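Local coordinates for imidazoleglycerol-phosphate dehydratase (Staphylococcus aureus subsp. aureus, PDB 2AE8), which catalyses the dehydration of imidazoleglycerol phosphate to imidazoleacetol phosphate, the sixth step of histidine biosynthesis, using two manganese ions per subunit, at residues Leu63-Thr68 with Asn185-Ile190; Asp89-Thr94 with Val161-Arg166; Ala146-Glu151 with Glu191-Ala196. One frame throughout, in Å; residues are numbered along the deposited sequence. Where two conformers were deposited one is given.

Contact 1: residues Leu63-Thr68 with Asn185-Ile190; sequences LNHMLT and NTHHEI. With MG (magnesium ion), chain L; MG (magnesium ion), chain T.
The rings of His65 and His187 converge on one magnesium ion, and no hydrogen bond joins them. Their helices, 61-74 and 186-205, belong to the beta-alpha-beta sandwich of this family, which carries a duplicated half-domain. The segment axes stay 12.3 Å apart at an angle of 39°, and the side chains of His65, Met66, His187 and Ile190 bridge the distance. His187 NE2 binds the magnesium ion of chain L at 2.4 Å. His65 NE2 lies 2.8 Å from the ion, a long bond that is less certain because a second conformer was deposited; the ion lies in plane at the edge of the His65 ring. Both histidines hold CG anti to the backbone N (chi1 -179° and -172°), which swings their rings out from the helices toward the ion. Glu191 of the same chain and His92 of a neighbouring subunit also bind the ion, so the site straddles a subunit interface. These four residues are the ligands assigned to a manganese site of this enzyme.

Beside the metal the contact is apolar. Met66, modelled as selenomethionine, bends at both outer torsions of its chain. Its SE atom lies 4.0 Å from Ile190 CG2, and the two side chains cross at about a right angle. Val161 of helix 159-171 covers Ile190.

His188 serves a second site. Its NE2 binds the magnesium ion of chain T at 2.2 Å. Three waters also bind that ion, and His91 and Glu95 of the neighbouring subunit complete the site. Glu127 hydrogen-bonds to the other ring nitrogen, ND1. Asn185 is the N-cap of helix 186-205. Its OD1 accepts from His188 N at 3.1 Å through a lone pair in the carbonyl plane, and the same oxygen sits 3.5 Å above one face of the His188 ring.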
# COMPACT_ATOMS: atom_id res chain seq x y z
N LEU B 63 -41.45 -17.97 -13.35
CA LEU B 63 -42.35 -16.99 -12.77
C LEU B 63 -43.62 -17.67 -12.24
O LEU B 63 -44.09 -17.33 -11.16
CB LEU B 63 -42.69 -15.87 -13.77
CG LEU B 63 -43.44 -14.64 -13.23
CD1 LEU B 63 -42.71 -13.97 -12.08
CD2 LEU B 63 -43.73 -13.65 -14.36
N ASN B 64 -44.13 -18.66 -12.98
CA ASN B 64 -45.23 -19.50 -12.48
C ASN B 64 -44.97 -20.07 -11.10
O ASN B 64 -45.81 -19.96 -10.20
CB ASN B 64 -45.57 -20.63 -13.47
CG ASN B 64 -46.29 -20.13 -14.70
OD1 ASN B 64 -46.63 -18.96 -14.80
ND2 ASN B 64 -46.52 -21.02 -15.66
N HIS B 65 -43.79 -20.66 -10.91
CA HIS B 65 -43.46 -21.28 -9.63
C HIS B 65 -43.39 -20.24 -8.51
O HIS B 65 -43.92 -20.46 -7.41
CB HIS B 65 -42.15 -22.08 -9.71
CG HIS B 65 -41.78 -22.76 -8.42
ND1 HIS B 65 -42.67 -23.50 -7.69
CD2 HIS B 65 -40.60 -22.82 -7.75
CE1 HIS B 65 -42.08 -23.98 -6.60
NE2 HIS B 65 -40.82 -23.58 -6.62
N MSE B 66 -42.74 -19.11 -8.80
CA MSE B 66 -42.59 -18.04 -7.79
C MSE B 66 -43.94 -17.42 -7.35
O MSE B 66 -44.17 -17.17 -6.16
CB MSE B 66 -41.63 -16.95 -8.31
CG MSE B 66 -40.16 -17.42 -8.44
SE MSE B 66 -39.36 -18.20 -6.80
CE MSE B 66 -39.49 -20.09 -7.23
N LEU B 67 -44.80 -17.15 -8.33
CA LEU B 67 -46.14 -16.61 -8.02
C LEU B 67 -47.01 -17.65 -7.33
O LEU B 67 -47.86 -17.30 -6.53
CB LEU B 67 -46.81 -16.04 -9.28
CG LEU B 67 -46.04 -14.89 -9.92
CD1 LEU B 67 -46.72 -14.35 -11.19
CD2 LEU B 67 -45.83 -13.78 -8.90
N THR B 68 -46.79 -18.92 -7.62
CA THR B 68 -47.47 -19.97 -6.86
C THR B 68 -47.03 -19.90 -5.40
O THR B 68 -47.86 -20.02 -4.49
CB THR B 68 -47.23 -21.38 -7.48
OG1 THR B 68 -47.82 -21.40 -8.79
CG2 THR B 68 -47.83 -22.50 -6.62
N ASN B 185 -26.78 -20.29 -3.68
CA ASN B 185 -27.55 -20.89 -4.80
C ASN B 185 -28.63 -19.91 -5.23
O ASN B 185 -29.40 -19.44 -4.40
CB ASN B 185 -28.15 -22.26 -4.40
CG ASN B 185 -28.96 -22.89 -5.53
OD1 ASN B 185 -30.13 -22.57 -5.72
ND2 ASN B 185 -28.33 -23.79 -6.28
N THR B 186 -28.66 -19.58 -6.52
CA THR B 186 -29.51 -18.53 -7.05
C THR B 186 -30.99 -18.89 -6.95
O THR B 186 -31.81 -18.02 -6.67
CB THR B 186 -29.14 -18.21 -8.51
OG1 THR B 186 -27.72 -18.02 -8.60
CG2 THR B 186 -29.83 -16.94 -8.99
N HIS B 187 -31.34 -20.15 -7.20
CA HIS B 187 -32.72 -20.60 -7.06
C HIS B 187 -33.19 -20.38 -5.61
O HIS B 187 -34.26 -19.83 -5.38
CB HIS B 187 -32.86 -22.08 -7.48
CG HIS B 187 -34.27 -22.56 -7.55
ND1 HIS B 187 -34.89 -22.89 -8.74
CD2 HIS B 187 -35.20 -22.74 -6.58
CE1 HIS B 187 -36.13 -23.27 -8.50
NE2 HIS B 187 -36.35 -23.19 -7.20
N HIS B 188 -32.35 -20.77 -4.65
CA HIS B 188 -32.62 -20.59 -3.24
C HIS B 188 -32.74 -19.11 -2.88
O HIS B 188 -33.57 -18.73 -2.05
CB HIS B 188 -31.49 -21.20 -2.40
CG HIS B 188 -31.47 -22.70 -2.43
ND1 HIS B 188 -30.47 -23.43 -1.83
CD2 HIS B 188 -32.31 -23.60 -3.00
CE1 HIS B 188 -30.70 -24.72 -2.01
NE2 HIS B 188 -31.81 -24.85 -2.72
N GLU B 189 -31.88 -18.29 -3.49
CA GLU B 189 -31.84 -16.87 -3.20
C GLU B 189 -33.17 -16.22 -3.58
O GLU B 189 -33.77 -15.50 -2.80
CB GLU B 189 -30.69 -16.21 -3.97
CG GLU B 189 -29.29 -16.41 -3.35
CD GLU B 189 -28.16 -16.09 -4.33
OE1 GLU B 189 -28.41 -15.63 -5.47
OE2 GLU B 189 -27.00 -16.35 -3.97
N ILE B 190 -33.59 -16.44 -4.82
CA ILE B 190 -34.84 -15.90 -5.30
C ILE B 190 -36.03 -16.47 -4.52
O ILE B 190 -36.95 -15.73 -4.15
CB ILE B 190 -34.98 -16.20 -6.80
CG1 ILE B 190 -33.83 -15.52 -7.56
CG2 ILE B 190 -36.33 -15.69 -7.31
CD1 ILE B 190 -33.63 -16.03 -8.99
MG MG L . -38.17 -23.82 -5.80
MG MG T . -32.87 -26.70 -3.17
O HOH W 1 -35.13 -25.70 -3.53
O HOH W 2 -30.95 -27.82 -3.06
O HOH W 3 -32.79 -27.42 -1.18

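Contact 2: residues Asp89-Thr94 with Val161-Arg166. With MG (magnesium ion), chain J; MG (magnesium ion), chain M.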
# COMPACT_ATOMS: atom_id res chain seq x y z
N ASP B 89 -38.95 -9.88 -23.80
CA ASP B 89 -40.06 -10.83 -23.82
C ASP B 89 -40.49 -11.18 -22.40
O ASP B 89 -41.56 -10.72 -21.95
CB ASP B 89 -39.70 -12.10 -24.59
CG ASP B 89 -40.92 -12.81 -25.17
OD1 ASP B 89 -41.92 -12.11 -25.48
OD2 ASP B 89 -40.87 -14.05 -25.30
N ASP B 90 -39.67 -11.98 -21.70
CA ASP B 90 -39.88 -12.26 -20.27
C ASP B 90 -39.88 -10.96 -19.48
O ASP B 90 -40.53 -10.87 -18.46
CB ASP B 90 -38.79 -13.16 -19.68
CG ASP B 90 -38.95 -14.63 -20.05
OD1 ASP B 90 -38.24 -15.46 -19.44
OD2 ASP B 90 -39.74 -14.97 -20.95
N HIS B 91 -39.14 -9.95 -19.96
CA HIS B 91 -39.05 -8.67 -19.25
C HIS B 91 -40.41 -7.97 -19.25
O HIS B 91 -40.92 -7.58 -18.19
CB HIS B 91 -38.00 -7.74 -19.89
CG HIS B 91 -37.78 -6.46 -19.14
ND1 HIS B 91 -36.59 -6.17 -18.50
CD2 HIS B 91 -38.60 -5.41 -18.91
CE1 HIS B 91 -36.68 -4.98 -17.92
NE2 HIS B 91 -37.90 -4.50 -18.14
N HIS B 92 -40.99 -7.80 -20.43
CA HIS B 92 -42.28 -7.13 -20.52
C HIS B 92 -43.31 -7.90 -19.71
O HIS B 92 -43.97 -7.34 -18.85
CB HIS B 92 -42.70 -6.97 -21.97
CG HIS B 92 -41.74 -6.15 -22.78
ND1 HIS B 92 -41.42 -6.45 -24.08
CD2 HIS B 92 -41.01 -5.06 -22.46
CE1 HIS B 92 -40.55 -5.57 -24.54
NE2 HIS B 92 -40.28 -4.71 -23.57
N VAL B 93 -43.38 -9.21 -19.91
CA VAL B 93 -44.33 -10.05 -19.19
C VAL B 93 -44.19 -9.91 -17.66
O VAL B 93 -45.16 -9.63 -16.97
CB VAL B 93 -44.20 -11.53 -19.63
CG1 VAL B 93 -45.03 -12.44 -18.74
CG2 VAL B 93 -44.62 -11.67 -21.09
N THR B 94 -42.98 -10.09 -17.15
CA THR B 94 -42.74 -10.03 -15.71
C THR B 94 -43.08 -8.67 -15.13
O THR B 94 -43.75 -8.58 -14.10
CB THR B 94 -41.26 -10.40 -15.39
OG1 THR B 94 -40.99 -11.69 -15.92
CG2 THR B 94 -41.01 -10.44 -13.89
N VAL B 161 -35.93 -10.38 -11.31
CA VAL B 161 -36.45 -10.46 -9.94
C VAL B 161 -36.62 -9.05 -9.34
O VAL B 161 -37.70 -8.70 -8.80
CB VAL B 161 -35.52 -11.31 -9.05
CG1 VAL B 161 -35.95 -11.26 -7.61
CG2 VAL B 161 -35.49 -12.75 -9.54
N GLU B 162 -35.59 -8.22 -9.44
CA GLU B 162 -35.70 -6.84 -8.93
C GLU B 162 -36.74 -6.04 -9.73
O GLU B 162 -37.49 -5.25 -9.16
CB GLU B 162 -34.35 -6.14 -8.99
CG GLU B 162 -34.34 -4.75 -8.36
CD GLU B 162 -32.95 -4.12 -8.38
OE1 GLU B 162 -32.03 -4.74 -8.96
OE2 GLU B 162 -32.79 -3.00 -7.84
N GLU B 163 -36.79 -6.23 -11.04
CA GLU B 163 -37.82 -5.55 -11.85
C GLU B 163 -39.25 -5.89 -11.40
O GLU B 163 -40.11 -5.02 -11.40
CB GLU B 163 -37.64 -5.86 -13.33
CG GLU B 163 -36.25 -5.47 -13.84
CD GLU B 163 -35.85 -4.04 -13.44
OE1 GLU B 163 -34.89 -3.87 -12.64
OE2 GLU B 163 -36.53 -3.10 -13.89
N PHE B 164 -39.47 -7.15 -11.02
CA PHE B 164 -40.79 -7.61 -10.57
C PHE B 164 -41.15 -6.94 -9.25
O PHE B 164 -42.25 -6.37 -9.11
CB PHE B 164 -40.83 -9.12 -10.39
CG PHE B 164 -42.15 -9.62 -9.84
CD1 PHE B 164 -43.27 -9.72 -10.68
CD2 PHE B 164 -42.28 -9.94 -8.50
CE1 PHE B 164 -44.50 -10.15 -10.19
CE2 PHE B 164 -43.51 -10.38 -7.99
CZ PHE B 164 -44.63 -10.48 -8.83
N PHE B 165 -40.23 -6.97 -8.29
CA PHE B 165 -40.47 -6.37 -6.99
C PHE B 165 -40.63 -4.86 -7.00
O PHE B 165 -41.46 -4.33 -6.25
CB PHE B 165 -39.46 -6.88 -5.94
CG PHE B 165 -39.75 -8.28 -5.50
CD1 PHE B 165 -40.90 -8.57 -4.77
CD2 PHE B 165 -38.92 -9.33 -5.88
CE1 PHE B 165 -41.20 -9.88 -4.39
CE2 PHE B 165 -39.21 -10.65 -5.50
CZ PHE B 165 -40.35 -10.92 -4.75
N ARG B 166 -39.87 -4.19 -7.85
CA ARG B 166 -40.02 -2.76 -8.09
C ARG B 166 -41.42 -2.42 -8.62
O ARG B 166 -42.05 -1.48 -8.15
CB ARG B 166 -38.94 -2.25 -9.05
CG ARG B 166 -39.02 -0.75 -9.38
CD ARG B 166 -37.69 -0.01 -9.19
NE ARG B 166 -36.67 -0.36 -10.18
CZ ARG B 166 -35.46 -0.85 -9.90
NH1 ARG B 166 -34.62 -1.12 -10.89
NH2 ARG B 166 -35.08 -1.05 -8.64
MG MG J . -38.52 -2.40 -17.33
MG MG M . -38.49 -3.03 -23.76
O HOH W 4 -38.47 -3.02 -15.52
O HOH W 5 -38.94 -2.12 -19.20
O HOH W 6 -39.37 -0.53 -16.23
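A trans chi1 of -175° sets the His91 ring opposite its own backbone N, and Glu163 folds back at chi2 (-49°). These torsions bring the His91 ring and the Glu163 chain to the same magnesium ion, that of chain J. The planes of the ring and the carboxylate are 28° apart. His91 CE1 lies 4.1 Å from Glu163 CG. His91 NE2 binds the ion directly at 2.3 Å. Glu163 reaches it through water 4, which binds the metal and donates to Glu163 OE2 at 2.5 Å. Glu163 is a second-shell group here, although it is assigned as a manganese ligand of this enzyme. Glu95 of the same chain and His188 of a neighbouring subunit complete the site. His92 NE2 binds another ion, that of chain M. Both ions lie at metal sites shared between subunits, in the active site of this dehydratase.

Thr94 packs on Phe164. Thr94 CG2 lies 3.7 Å from Phe164 CB, and Thr94 O sits at the edge of the Phe164 ring, 3.6 Å from CD1. Thr94 OG1 donates to Asp90 O at 2.7 Å. Arg166 forms a salt-bridge network with Glu162 and Glu163.

The contact joins the start of helix 90-111 to helix 159-171. Leu63 and Leu67 of helix 61-74 pack against Thr94 and Phe164, respectively, and Phe156 of strand 156-157 touches Thr94 and Val161.

Contact 3: residues Ala146-Glu151 with Glu191-Ala196. With MG (magnesium ion), chain L.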
# COMPACT_ATOMS: atom_id res chain seq x y z
N ALA B 146 -29.68 -7.32 -2.81
CA ALA B 146 -29.46 -8.74 -3.03
C ALA B 146 -28.67 -8.93 -4.33
O ALA B 146 -29.19 -8.65 -5.42
CB ALA B 146 -30.80 -9.48 -3.12
N SER B 147 -27.43 -9.37 -4.22
CA SER B 147 -26.61 -9.69 -5.38
C SER B 147 -26.80 -11.17 -5.63
O SER B 147 -26.28 -12.00 -4.87
CB SER B 147 -25.14 -9.40 -5.11
OG SER B 147 -24.97 -8.03 -4.76
N LEU B 148 -27.54 -11.50 -6.67
CA LEU B 148 -27.85 -12.89 -6.96
C LEU B 148 -26.66 -13.57 -7.62
O LEU B 148 -25.95 -12.92 -8.38
CB LEU B 148 -29.09 -12.96 -7.83
CG LEU B 148 -30.32 -12.25 -7.25
CD1 LEU B 148 -31.45 -12.23 -8.26
CD2 LEU B 148 -30.80 -12.90 -5.91
N SER B 149 -26.47 -14.86 -7.35
CA SER B 149 -25.23 -15.56 -7.71
C SER B 149 -25.02 -15.89 -9.19
O SER B 149 -23.89 -16.03 -9.61
CB SER B 149 -25.03 -16.82 -6.87
OG SER B 149 -25.07 -16.50 -5.50
N LYS B 150 -26.09 -15.99 -9.97
CA LYS B 150 -25.98 -16.37 -11.38
C LYS B 150 -26.85 -15.45 -12.24
O LYS B 150 -27.79 -14.84 -11.75
CB LYS B 150 -26.36 -17.85 -11.57
CG LYS B 150 -25.44 -18.87 -10.88
CD LYS B 150 -24.09 -18.96 -11.56
CE LYS B 150 -23.14 -19.93 -10.87
NZ LYS B 150 -22.69 -19.39 -9.55
N GLU B 151 -26.52 -15.33 -13.52
CA GLU B 151 -27.24 -14.43 -14.41
C GLU B 151 -28.59 -15.05 -14.85
O GLU B 151 -29.52 -14.33 -15.26
CB GLU B 151 -26.37 -14.09 -15.64
CG GLU B 151 -25.00 -13.47 -15.26
CD GLU B 151 -24.34 -12.69 -16.40
OE1 GLU B 151 -24.81 -12.80 -17.55
OE2 GLU B 151 -23.37 -11.94 -16.14
N GLU B 191 -36.02 -17.77 -4.28
CA GLU B 191 -37.11 -18.40 -3.54
C GLU B 191 -37.25 -17.86 -2.12
O GLU B 191 -38.36 -17.54 -1.69
CB GLU B 191 -36.97 -19.93 -3.55
CG GLU B 191 -38.07 -20.64 -2.80
CD GLU B 191 -38.30 -22.07 -3.29
OE1 GLU B 191 -37.61 -22.52 -4.24
OE2 GLU B 191 -39.18 -22.74 -2.72
N ALA B 192 -36.15 -17.76 -1.38
CA ALA B 192 -36.19 -17.15 -0.04
C ALA B 192 -36.78 -15.73 -0.08
O ALA B 192 -37.58 -15.36 0.78
CB ALA B 192 -34.78 -17.14 0.61
N ILE B 193 -36.38 -14.94 -1.08
CA ILE B 193 -36.91 -13.57 -1.23
C ILE B 193 -38.43 -13.56 -1.51
O ILE B 193 -39.18 -12.81 -0.88
CB ILE B 193 -36.17 -12.81 -2.35
CG1 ILE B 193 -34.71 -12.50 -1.94
CG2 ILE B 193 -36.93 -11.50 -2.73
CD1 ILE B 193 -33.86 -12.03 -3.12
N PHE B 194 -38.89 -14.39 -2.44
CA PHE B 194 -40.33 -14.52 -2.70
C PHE B 194 -41.10 -15.01 -1.48
O PHE B 194 -42.15 -14.46 -1.17
CB PHE B 194 -40.62 -15.42 -3.91
CG PHE B 194 -40.68 -14.68 -5.20
CD1 PHE B 194 -41.88 -14.11 -5.63
CD2 PHE B 194 -39.54 -14.56 -6.00
CE1 PHE B 194 -41.95 -13.42 -6.85
CE2 PHE B 194 -39.59 -13.86 -7.24
CZ PHE B 194 -40.81 -13.29 -7.66
N LYS B 195 -40.58 -16.02 -0.79
CA LYS B 195 -41.23 -16.51 0.42
C LYS B 195 -41.32 -15.43 1.51
O LYS B 195 -42.38 -15.21 2.10
CB LYS B 195 -40.54 -17.77 0.98
CG LYS B 195 -40.74 -19.06 0.13
CD LYS B 195 -40.11 -20.33 0.79
CE LYS B 195 -40.64 -20.59 2.22
NZ LYS B 195 -40.23 -21.95 2.74
N ALA B 196 -40.21 -14.75 1.78
CA ALA B 196 -40.17 -13.73 2.81
C ALA B 196 -41.06 -12.53 2.47
O ALA B 196 -41.76 -12.04 3.34
CB ALA B 196 -38.73 -13.27 3.06
MG MG L . -38.17 -23.82 -5.80
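Ala146 and Ile193 are the residues whose CA atoms come nearest, 9.1 Å apart. Segment 146-151 is a loop that leaves strand 141-145, extended at first through Ala146, Ser147 and Leu148. Segment 191-196 is a turn and a half of helix 186-205. No hydrogen bond joins the segments; Ile193 reaches the loop with its longer branch. CG1 lies beside the backbone N, and the chain is extended at chi2 (167°), which carries CD1 out to the loop. That one methyl meets two loop residues: Ala146 CB at 4.0 Å and Leu148 CD2 at 4.2 Å. Alternate residues of the extended loop thus touch the same atom. Ala130 of strand 128-135 also packs on Ile193.

Glu191 takes another direction from the helix. Its OE1 binds the magnesium ion of chain L at 2.1 Å, while OE2 stays at 3.4 Å, so the carboxylate binds through one oxygen. The helix therefore has an apolar side set on the loop and sheet and a metal-binding side, as expected at the intersubunit active site of imidazoleglycerol-phosphate dehydratase.

Overall arrangement
Contacts 1 and 2 are buried, while contact 3, between the loop after strand 141-145 and helix 186-205, is partly buried. Contacts 1 and 3 share helix 186-205 and the magnesium ion of chain L. Contact 2 uses two other helices and is nested along the chain inside the loop closed by contact 1. The first two combine metal binding with apolar packing; the third has purely apolar contacts across its segments. All three touch one another: Leu67 packs on Phe164, Phe194 packs on Phe164 and Phe165, and Glu189 probably hydrogen-bonds to Ser149. Metal ligands of each contact meet ligands from neighbouring subunits, which ties the helix packing to the assembly.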